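PDB 7B7P: type IV pilus biogenesis protein PilB from Streptococcus sanguinis, which serves as a minor type IV pilin with a direct role in adhesion, carrying a metal-binding von Willebrand factor A-like module. Local coordinates for residues L195-I209 with E402-I416. Numbering follows the deposited sequence.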
ATOM      1  N   LEU A 195     -13.302   3.266 -16.719  1.00 66.89           N
ATOM      2  CA  LEU A 195     -11.942   3.341 -16.205  1.00 65.36           C
ATOM      3  C   LEU A 195     -11.393   4.760 -16.289  1.00 65.33           C
ATOM      4  O   LEU A 195     -10.755   5.245 -15.347  1.00 67.07           O
ATOM      5  CB  LEU A 195     -11.036   2.369 -16.963  1.00 64.58           C
ATOM      6  CG  LEU A 195      -9.583   2.380 -16.470  1.00 63.86           C
ATOM      7  CD1 LEU A 195      -9.485   2.253 -14.932  1.00 59.64           C
ATOM      8  CD2 LEU A 195      -8.784   1.276 -17.175  1.00 61.89           C
ATOM      9  N   ARG A 196     -11.613   5.436 -17.418  1.00 64.02           N
ATOM     10  CA  ARG A 196     -11.202   6.838 -17.525  1.00 68.62           C
ATOM     11  C   ARG A 196     -11.751   7.672 -16.368  1.00 73.91           C
ATOM     12  O   ARG A 196     -10.989   8.321 -15.637  1.00 74.44           O
ATOM     13  CB  ARG A 196     -11.666   7.417 -18.850  1.00 67.76           C
ATOM     14  CG  ARG A 196     -10.958   6.886 -20.046  1.00 71.03           C
ATOM     15  CD  ARG A 196     -11.446   7.671 -21.207  1.00 72.93           C
ATOM     16  NE  ARG A 196     -11.397   6.974 -22.485  1.00 80.14           N
ATOM     17  CZ  ARG A 196     -10.378   7.075 -23.330  1.00 76.18           C
ATOM     18  NH1 ARG A 196      -9.328   7.809 -22.992  1.00 73.24           N
ATOM     19  NH2 ARG A 196     -10.407   6.443 -24.502  1.00 73.84           N
ATOM     20  N   LYS A 197     -13.074   7.650 -16.173  1.00 71.65           N
ATOM     21  CA  LYS A 197     -13.678   8.454 -15.113  1.00 77.29           C
ATOM     22  C   LYS A 197     -13.128   8.069 -13.740  1.00 73.94           C
ATOM     23  O   LYS A 197     -12.724   8.936 -12.954  1.00 75.77           O
ATOM     24  CB  LYS A 197     -15.206   8.311 -15.136  1.00 78.49           C
ATOM     25  CG  LYS A 197     -15.893   8.712 -16.453  1.00 83.41           C
ATOM     26  CD  LYS A 197     -17.418   8.537 -16.331  1.00 90.43           C
ATOM     27  CE  LYS A 197     -18.169   9.131 -17.519  1.00 95.79           C
ATOM     28  NZ  LYS A 197     -17.754   8.532 -18.840  1.00 94.60           N
ATOM     29  N   LYS A 198     -13.101   6.768 -13.430  1.00 75.82           N
ATOM     30  CA  LYS A 198     -12.768   6.358 -12.066  1.00 74.93           C
ATOM     31  C   LYS A 198     -11.294   6.556 -11.733  1.00 72.84           C
ATOM     32  O   LYS A 198     -10.942   6.684 -10.550  1.00 73.45           O
ATOM     33  CB  LYS A 198     -13.159   4.894 -11.834  1.00 69.64           C
ATOM     34  CG  LYS A 198     -14.656   4.636 -11.815  1.00 76.56           C
ATOM     35  CD  LYS A 198     -15.376   5.598 -10.871  1.00 76.47           C
ATOM     36  CE  LYS A 198     -16.853   5.246 -10.733  1.00 75.40           C
ATOM     37  NZ  LYS A 198     -17.608   6.353 -10.056  1.00 75.45           N
ATOM     38  N   SER A 199     -10.416   6.581 -12.732  1.00 73.71           N
ATOM     39  CA  SER A 199      -9.017   6.839 -12.416  1.00 77.49           C
ATOM     40  C   SER A 199      -8.708   8.334 -12.333  1.00 76.11           C
ATOM     41  O   SER A 199      -7.810   8.726 -11.575  1.00 74.64           O
ATOM     42  CB  SER A 199      -8.099   6.126 -13.424  1.00 68.56           C
ATOM     43  OG  SER A 199      -8.256   6.611 -14.741  1.00 67.76           O
ATOM     44  N   VAL A 200      -9.461   9.176 -13.047  1.00 76.77           N
ATOM     45  CA  VAL A 200      -9.423  10.618 -12.782  1.00 76.54           C
ATOM     46  C   VAL A 200      -9.731  10.893 -11.311  1.00 79.45           C
ATOM     47  O   VAL A 200      -9.003  11.629 -10.632  1.00 81.28           O
ATOM     48  CB  VAL A 200     -10.394  11.365 -13.715  1.00 78.86           C
ATOM     49  CG1 VAL A 200     -10.481  12.848 -13.329  1.00 85.72           C
ATOM     50  CG2 VAL A 200      -9.952  11.235 -15.161  1.00 77.42           C
ATOM     51  N   ILE A 201     -10.799  10.276 -10.786  1.00 79.42           N
ATOM     52  CA  ILE A 201     -11.121  10.390  -9.360  1.00 73.18           C
ATOM     53  C   ILE A 201      -9.949   9.920  -8.503  1.00 80.23           C
ATOM     54  O   ILE A 201      -9.587  10.561  -7.507  1.00 85.25           O
ATOM     55  CB  ILE A 201     -12.407   9.605  -9.039  1.00 79.21           C
ATOM     56  CG1 ILE A 201     -13.610  10.220  -9.763  1.00 80.58           C
ATOM     57  CG2 ILE A 201     -12.658   9.539  -7.534  1.00 78.73           C
ATOM     58  CD1 ILE A 201     -14.936   9.668  -9.300  1.00 73.00           C
ATOM     59  N   MET A 202      -9.334   8.790  -8.880  1.00 78.74           N
ATOM     60  CA  MET A 202      -8.256   8.221  -8.070  1.00 77.71           C
ATOM     61  C   MET A 202      -7.051   9.158  -8.014  1.00 75.87           C
ATOM     62  O   MET A 202      -6.370   9.243  -6.983  1.00 74.15           O
ATOM     63  CB  MET A 202      -7.866   6.841  -8.627  1.00 75.11           C
ATOM     64  CG  MET A 202      -6.519   6.308  -8.202  1.00 68.26           C
ATOM     65  SD  MET A 202      -6.375   6.070  -6.419  1.00 81.86           S
ATOM     66  CE  MET A 202      -5.559   4.467  -6.343  1.00 71.10           C
ATOM     67  N   ILE A 203      -6.790   9.882  -9.107  1.00 75.37           N
ATOM     68  CA  ILE A 203      -5.680  10.837  -9.138  1.00 79.16           C
ATOM     69  C   ILE A 203      -5.928  11.987  -8.157  1.00 81.85           C
ATOM     70  O   ILE A 203      -5.055  12.342  -7.354  1.00 78.25           O
ATOM     71  CB  ILE A 203      -5.467  11.362 -10.570  1.00 78.88           C
ATOM     72  CG1 ILE A 203      -4.814  10.299 -11.458  1.00 77.39           C
ATOM     73  CG2 ILE A 203      -4.635  12.649 -10.544  1.00 82.43           C
ATOM     74  CD1 ILE A 203      -3.514   9.749 -10.924  1.00 78.16           C
ATOM     75  N   LYS A 204      -7.116  12.598  -8.219  1.00 79.86           N
ATOM     76  CA  LYS A 204      -7.428  13.676  -7.285  1.00 80.13           C
ATOM     77  C   LYS A 204      -7.348  13.189  -5.844  1.00 85.66           C
ATOM     78  O   LYS A 204      -6.890  13.919  -4.956  1.00 91.23           O
ATOM     79  CB  LYS A 204      -8.805  14.254  -7.586  1.00 81.71           C
ATOM     80  CG  LYS A 204      -8.910  14.913  -8.957  1.00 86.54           C
ATOM     81  CD  LYS A 204     -10.355  14.914  -9.467  1.00 88.31           C
ATOM     82  CE  LYS A 204     -10.655  16.165 -10.284  1.00 84.86           C
ATOM     83  NZ  LYS A 204     -11.598  15.885 -11.402  1.00 87.12           N
ATOM     84  N   ASP A 205      -7.748  11.938  -5.597  1.00 82.49           N
ATOM     85  CA  ASP A 205      -7.627  11.388  -4.253  1.00 83.45           C
ATOM     86  C   ASP A 205      -6.165  11.195  -3.852  1.00 85.32           C
ATOM     87  O   ASP A 205      -5.791  11.482  -2.709  1.00 86.99           O
ATOM     88  CB  ASP A 205      -8.406  10.075  -4.153  1.00 81.24           C
ATOM     89  CG  ASP A 205      -8.813   9.749  -2.730  1.00 89.70           C
ATOM     90  OD1 ASP A 205      -8.817  10.687  -1.894  1.00 97.22           O
ATOM     91  OD2 ASP A 205      -9.127   8.568  -2.442  1.00 91.20           O
ATOM     92  N   LEU A 206      -5.320  10.706  -4.774  1.00 84.99           N
ATOM     93  CA  LEU A 206      -3.893  10.572  -4.473  1.00 82.95           C
ATOM     94  C   LEU A 206      -3.250  11.931  -4.216  1.00 85.35           C
ATOM     95  O   LEU A 206      -2.371  12.050  -3.353  1.00 84.49           O
ATOM     96  CB  LEU A 206      -3.162   9.866  -5.614  1.00 81.24           C
ATOM     97  CG  LEU A 206      -3.312   8.351  -5.768  1.00 75.42           C
ATOM     98  CD1 LEU A 206      -2.477   7.900  -6.943  1.00 76.69           C
ATOM     99  CD2 LEU A 206      -2.926   7.605  -4.508  1.00 74.03           C
ATOM    100  N   ALA A 207      -3.676  12.963  -4.958  1.00 81.76           N
ATOM    101  CA  ALA A 207      -3.124  14.306  -4.787  1.00 85.67           C
ATOM    102  C   ALA A 207      -3.090  14.729  -3.321  1.00 86.32           C
ATOM    103  O   ALA A 207      -2.100  15.309  -2.856  1.00 93.68           O
ATOM    104  CB  ALA A 207      -3.928  15.311  -5.615  1.00 77.38           C
ATOM    105  N   GLU A 208      -4.134  14.387  -2.561  1.00 92.55           N
ATOM    106  CA  GLU A 208      -4.253  14.852  -1.179  1.00 92.56           C
ATOM    107  C   GLU A 208      -3.094  14.380  -0.309  1.00 91.78           C
ATOM    108  O   GLU A 208      -2.676  15.090   0.614  1.00 92.31           O
ATOM    109  CB  GLU A 208      -5.580  14.385  -0.595  1.00 93.16           C
ATOM    110  CG  GLU A 208      -6.785  15.068  -1.194  1.00 91.85           C
ATOM    111  CD  GLU A 208      -8.076  14.422  -0.743  1.00104.88           C
ATOM    112  OE1 GLU A 208      -9.130  14.700  -1.364  1.00102.81           O
ATOM    113  OE2 GLU A 208      -8.030  13.627   0.231  1.00105.48           O
ATOM    114  N   ILE A 209      -2.565  13.184  -0.576  1.00 89.72           N
ATOM    115  CA  ILE A 209      -1.416  12.701   0.187  1.00 88.51           C
ATOM    116  C   ILE A 209      -0.234  13.661   0.070  1.00 93.55           C
ATOM    117  O   ILE A 209       0.563  13.793   1.010  1.00 92.06           O
ATOM    118  CB  ILE A 209      -1.030  11.280  -0.272  1.00 89.84           C
ATOM    119  CG1 ILE A 209      -2.276  10.397  -0.411  1.00 88.99           C
ATOM    120  CG2 ILE A 209      -0.053  10.652   0.699  1.00 83.07           C
ATOM    121  CD1 ILE A 209      -1.972   8.926  -0.598  1.00 78.57           C
ATOM    122  N   GLU A 402     -19.213  -0.634 -11.431  1.00 75.45           N
ATOM    123  CA  GLU A 402     -18.647   0.711 -11.458  1.00 80.28           C
ATOM    124  C   GLU A 402     -18.238   1.194 -10.069  1.00 80.45           C
ATOM    125  O   GLU A 402     -17.257   1.938  -9.939  1.00 81.34           O
ATOM    126  CB  GLU A 402     -19.650   1.686 -12.094  1.00 78.77           C
ATOM    127  CG  GLU A 402     -19.041   3.021 -12.441  1.00 82.32           C
ATOM    128  CD  GLU A 402     -20.029   4.184 -12.444  1.00 96.62           C
ATOM    129  OE1 GLU A 402     -20.288   4.755 -11.353  1.00 95.94           O
ATOM    130  OE2 GLU A 402     -20.521   4.547 -13.543  1.00 99.39           O
ATOM    131  N   GLU A 403     -18.960   0.791  -9.022  1.00 77.59           N
ATOM    132  CA  GLU A 403     -18.654   1.305  -7.694  1.00 76.58           C
ATOM    133  C   GLU A 403     -17.674   0.427  -6.937  1.00 73.19           C
ATOM    134  O   GLU A 403     -16.971   0.916  -6.040  1.00 74.22           O
ATOM    135  CB  GLU A 403     -19.943   1.488  -6.880  1.00 81.56           C
ATOM    136  CG  GLU A 403     -20.365   2.954  -6.828  1.00 91.88           C
ATOM    137  CD  GLU A 403     -20.899   3.466  -8.174  1.00 99.71           C
ATOM    138  OE1 GLU A 403     -20.442   4.560  -8.615  1.00 91.47           O
ATOM    139  OE2 GLU A 403     -21.784   2.786  -8.767  1.00 97.18           O
ATOM    140  N   ALA A 404     -17.598  -0.855  -7.283  1.00 70.38           N
ATOM    141  CA  ALA A 404     -16.488  -1.663  -6.799  1.00 74.07           C
ATOM    142  C   ALA A 404     -15.157  -1.046  -7.229  1.00 67.52           C
ATOM    143  O   ALA A 404     -14.227  -0.914  -6.424  1.00 70.54           O
ATOM    144  CB  ALA A 404     -16.633  -3.094  -7.311  1.00 71.92           C
ATOM    145  N   LEU A 405     -15.066  -0.611  -8.482  1.00 66.86           N
ATOM    146  CA  LEU A 405     -13.821  -0.016  -8.951  1.00 67.89           C
ATOM    147  C   LEU A 405     -13.476   1.236  -8.148  1.00 71.23           C
ATOM    148  O   LEU A 405     -12.351   1.373  -7.643  1.00 71.37           O
ATOM    149  CB  LEU A 405     -13.906   0.288 -10.444  1.00 64.23           C
ATOM    150  CG  LEU A 405     -12.573   0.828 -10.970  1.00 70.19           C
ATOM    151  CD1 LEU A 405     -11.383  -0.123 -10.649  1.00 61.29           C
ATOM    152  CD2 LEU A 405     -12.661   1.154 -12.451  1.00 55.64           C
ATOM    153  N   GLN A 406     -14.444   2.143  -7.972  1.00 72.16           N
ATOM    154  CA  GLN A 406     -14.167   3.354  -7.200  1.00 69.13           C
ATOM    155  C   GLN A 406     -13.804   3.031  -5.748  1.00 69.82           C
ATOM    156  O   GLN A 406     -12.921   3.671  -5.160  1.00 71.69           O
ATOM    157  CB  GLN A 406     -15.361   4.294  -7.276  1.00 76.77           C
ATOM    158  CG  GLN A 406     -15.136   5.642  -6.637  1.00 76.26           C
ATOM    159  CD  GLN A 406     -16.394   6.487  -6.655  1.00 82.16           C
ATOM    160  OE1 GLN A 406     -16.889   6.867  -7.721  1.00 81.51           O
ATOM    161  NE2 GLN A 406     -16.932   6.768  -5.472  1.00 78.54           N
ATOM    162  N   LYS A 407     -14.437   2.016  -5.162  1.00 67.32           N
ATOM    163  CA  LYS A 407     -14.047   1.615  -3.817  1.00 70.86           C
ATOM    164  C   LYS A 407     -12.627   1.040  -3.790  1.00 75.74           C
ATOM    165  O   LYS A 407     -11.841   1.366  -2.888  1.00 74.03           O
ATOM    166  CB  LYS A 407     -15.050   0.612  -3.243  1.00 71.73           C
ATOM    167  CG  LYS A 407     -14.724   0.218  -1.799  1.00 77.84           C
ATOM    168  CD  LYS A 407     -15.354  -1.110  -1.406  1.00 89.38           C
ATOM    169  CE  LYS A 407     -15.452  -1.261   0.119  1.00102.13           C
ATOM    170  NZ  LYS A 407     -16.395  -2.353   0.559  1.00104.20           N
ATOM    171  N   THR A 408     -12.287   0.174  -4.757  1.00 74.13           N
ATOM    172  CA  THR A 408     -10.933  -0.381  -4.825  1.00 68.86           C
ATOM    173  C   THR A 408      -9.889   0.721  -4.977  1.00 67.91           C
ATOM    174  O   THR A 408      -8.844   0.698  -4.309  1.00 65.46           O
ATOM    175  CB  THR A 408     -10.816  -1.372  -5.988  1.00 69.67           C
ATOM    176  OG1 THR A 408     -11.760  -2.436  -5.817  1.00 68.74           O
ATOM    177  CG2 THR A 408      -9.406  -1.953  -6.045  1.00 65.77           C
ATOM    178  N   PHE A 409     -10.156   1.702  -5.843  1.00 65.17           N
ATOM    179  CA  PHE A 409      -9.238   2.829  -5.969  1.00 68.44           C
ATOM    180  C   PHE A 409      -9.087   3.568  -4.637  1.00 74.84           C
ATOM    181  O   PHE A 409      -7.965   3.825  -4.180  1.00 74.04           O
ATOM    182  CB  PHE A 409      -9.707   3.753  -7.091  1.00 61.87           C
ATOM    183  CG  PHE A 409      -9.240   3.322  -8.463  1.00 68.11           C
ATOM    184  CD1 PHE A 409      -8.048   2.604  -8.611  1.00 69.89           C
ATOM    185  CD2 PHE A 409      -9.967   3.638  -9.602  1.00 63.77           C
ATOM    186  CE1 PHE A 409      -7.604   2.209  -9.874  1.00 67.80           C
ATOM    187  CE2 PHE A 409      -9.534   3.254 -10.851  1.00 68.93           C
ATOM    188  CZ  PHE A 409      -8.344   2.531 -10.992  1.00 67.82           C
ATOM    189  N   SER A 410     -10.210   3.861  -3.966  1.00 75.44           N
ATOM    190  CA  SER A 410     -10.149   4.588  -2.696  1.00 73.39           C
ATOM    191  C   SER A 410      -9.371   3.799  -1.649  1.00 72.76           C
ATOM    192  O   SER A 410      -8.534   4.349  -0.925  1.00 76.64           O
ATOM    193  CB  SER A 410     -11.564   4.891  -2.197  1.00 81.02           C
ATOM    194  OG  SER A 410     -11.621   4.875  -0.771  1.00 84.65           O
ATOM    195  N   ASP A 411      -9.633   2.499  -1.556  1.00 71.14           N
ATOM    196  CA  ASP A 411      -8.895   1.657  -0.623  1.00 74.75           C
ATOM    197  C   ASP A 411      -7.396   1.675  -0.917  1.00 77.85           C
ATOM    198  O   ASP A 411      -6.580   1.659   0.011  1.00 76.63           O
ATOM    199  CB  ASP A 411      -9.440   0.224  -0.669  1.00 71.89           C
ATOM    200  CG  ASP A 411     -10.856   0.108  -0.081  1.00 85.00           C
ATOM    201  OD1 ASP A 411     -11.211   0.918   0.813  1.00 86.00           O
ATOM    202  OD2 ASP A 411     -11.619  -0.793  -0.503  1.00 86.78           O
ATOM    203  N   ILE A 412      -7.012   1.711  -2.199  1.00 70.34           N
ATOM    204  CA  ILE A 412      -5.589   1.721  -2.526  1.00 74.73           C
ATOM    205  C   ILE A 412      -4.959   3.035  -2.080  1.00 71.13           C
ATOM    206  O   ILE A 412      -3.871   3.045  -1.490  1.00 69.91           O
ATOM    207  CB  ILE A 412      -5.371   1.454  -4.033  1.00 73.80           C
ATOM    208  CG1 ILE A 412      -5.730   0.007  -4.376  1.00 67.27           C
ATOM    209  CG2 ILE A 412      -3.927   1.728  -4.436  1.00 67.09           C
ATOM    210  CD1 ILE A 412      -5.817  -0.266  -5.862  1.00 63.29           C
ATOM    211  N   LYS A 413      -5.650   4.155  -2.314  1.00 71.15           N
ATOM    212  CA  LYS A 413      -5.216   5.437  -1.761  1.00 75.00           C
ATOM    213  C   LYS A 413      -5.059   5.357  -0.246  1.00 76.63           C
ATOM    214  O   LYS A 413      -4.008   5.711   0.302  1.00 79.24           O
ATOM    215  CB  LYS A 413      -6.208   6.536  -2.138  1.00 78.44           C
ATOM    216  CG  LYS A 413      -5.845   7.942  -1.639  1.00 85.31           C
ATOM    217  CD  LYS A 413      -6.570   8.320  -0.336  1.00 84.74           C
ATOM    218  CE  LYS A 413      -6.197   9.717   0.132  1.00 82.63           C
ATOM    219  NZ  LYS A 413      -6.388   9.865   1.600  1.00 88.00           N
ATOM    220  N   LYS A 414      -6.095   4.883   0.449  1.00 76.34           N
ATOM    221  CA  LYS A 414      -6.023   4.788   1.906  1.00 78.10           C
ATOM    222  C   LYS A 414      -4.814   3.968   2.356  1.00 80.99           C
ATOM    223  O   LYS A 414      -4.183   4.275   3.374  1.00 83.75           O
ATOM    224  CB  LYS A 414      -7.315   4.169   2.461  1.00 77.83           C
ATOM    225  CG  LYS A 414      -8.533   5.101   2.517  1.00 79.02           C
ATOM    226  CD  LYS A 414      -9.747   4.330   3.042  1.00 83.45           C
ATOM    227  CE  LYS A 414     -10.889   5.247   3.465  1.00 88.84           C
ATOM    228  NZ  LYS A 414     -11.842   5.578   2.360  1.00 93.21           N
ATOM    229  N   GLN A 415      -4.477   2.919   1.608  1.00 80.23           N
ATOM    230  CA  GLN A 415      -3.385   2.052   2.031  1.00 81.38           C
ATOM    231  C   GLN A 415      -2.017   2.666   1.744  1.00 78.34           C
ATOM    232  O   GLN A 415      -1.059   2.395   2.473  1.00 75.62           O
ATOM    233  CB  GLN A 415      -3.519   0.691   1.354  1.00 78.26           C
ATOM    234  CG  GLN A 415      -2.413  -0.278   1.706  1.00 80.45           C
ATOM    235  CD  GLN A 415      -2.453  -0.712   3.162  1.00 86.73           C
ATOM    236  OE1 GLN A 415      -3.354  -1.454   3.575  1.00 85.87           O
ATOM    237  NE2 GLN A 415      -1.468  -0.261   3.950  1.00 85.08           N
ATOM    238  N   ILE A 416      -1.899   3.481   0.694  1.00 77.24           N
ATOM    239  CA  ILE A 416      -0.636   4.164   0.438  1.00 76.05           C
ATOM    240  C   ILE A 416      -0.408   5.234   1.492  1.00 77.24           C
ATOM    241  O   ILE A 416       0.681   5.343   2.072  1.00 75.57           O
ATOM    242  CB  ILE A 416      -0.614   4.759  -0.980  1.00 78.06           C
ATOM    243  CG1 ILE A 416      -0.537   3.650  -2.041  1.00 69.49           C
ATOM    244  CG2 ILE A 416       0.554   5.760  -1.134  1.00 73.63           C
ATOM    245  CD1 ILE A 416      -1.008   4.131  -3.410  1.00 73.42           C
TER
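F409 drops its ring between L195, K198, S199 and M202, a knob in a hole of the neighbouring helix. The M202 and F409 side chains cross at about a right angle: M202 CB lies over one face, 4.2 Å from the centroid of the F409 ring in a CH-pi contact, while the M202 sulfur stands oblique to the ring in a looser Met-aromatic contact. CG of M202 is anti to the backbone N (chi1 162°), and bends further along the chain carry CE onto I412, 3.7 Å from I412 CG2. L195 meets the same ring at its edge, CD1 being 4.1 Å from F409 CZ. L405 CD1 lies over a face of the ring, toward its rim, and L405 CD2 packs on K198 CB.

K198 is a second knob, set among E402, E403, L405 and Q406. A bend at chi2 (-50°) turns its chain, and K198 NZ is modelled 2.5 Å from Q406 OE1, too short for the exact length of this hydrogen bond to be trusted. E402 adds a weak bond and salt bridge, OE1 to K198 NZ at 3.4 Å, and E403 a long salt bridge alone, so that K198, E402 and E403 form a salt-bridge network.

At the other end K413 lies among D205, L206, E208 and I209. Its methylenes run alongside the D205 carboxylate, CD 3.3 Å from D205 OD2, but its amine stays beyond salt-bridge distance of both D205 and E208. I416 closes this end against L206 and I209.

The two helices run nearly parallel, crossing at -22° with axes 9.6 Å apart. F409 also touches strands 276-283 and 364-370, and L195 and L405 both reach L282: this is the helix-on-sheet layer of the Rossmann-like von Willebrand factor A fold.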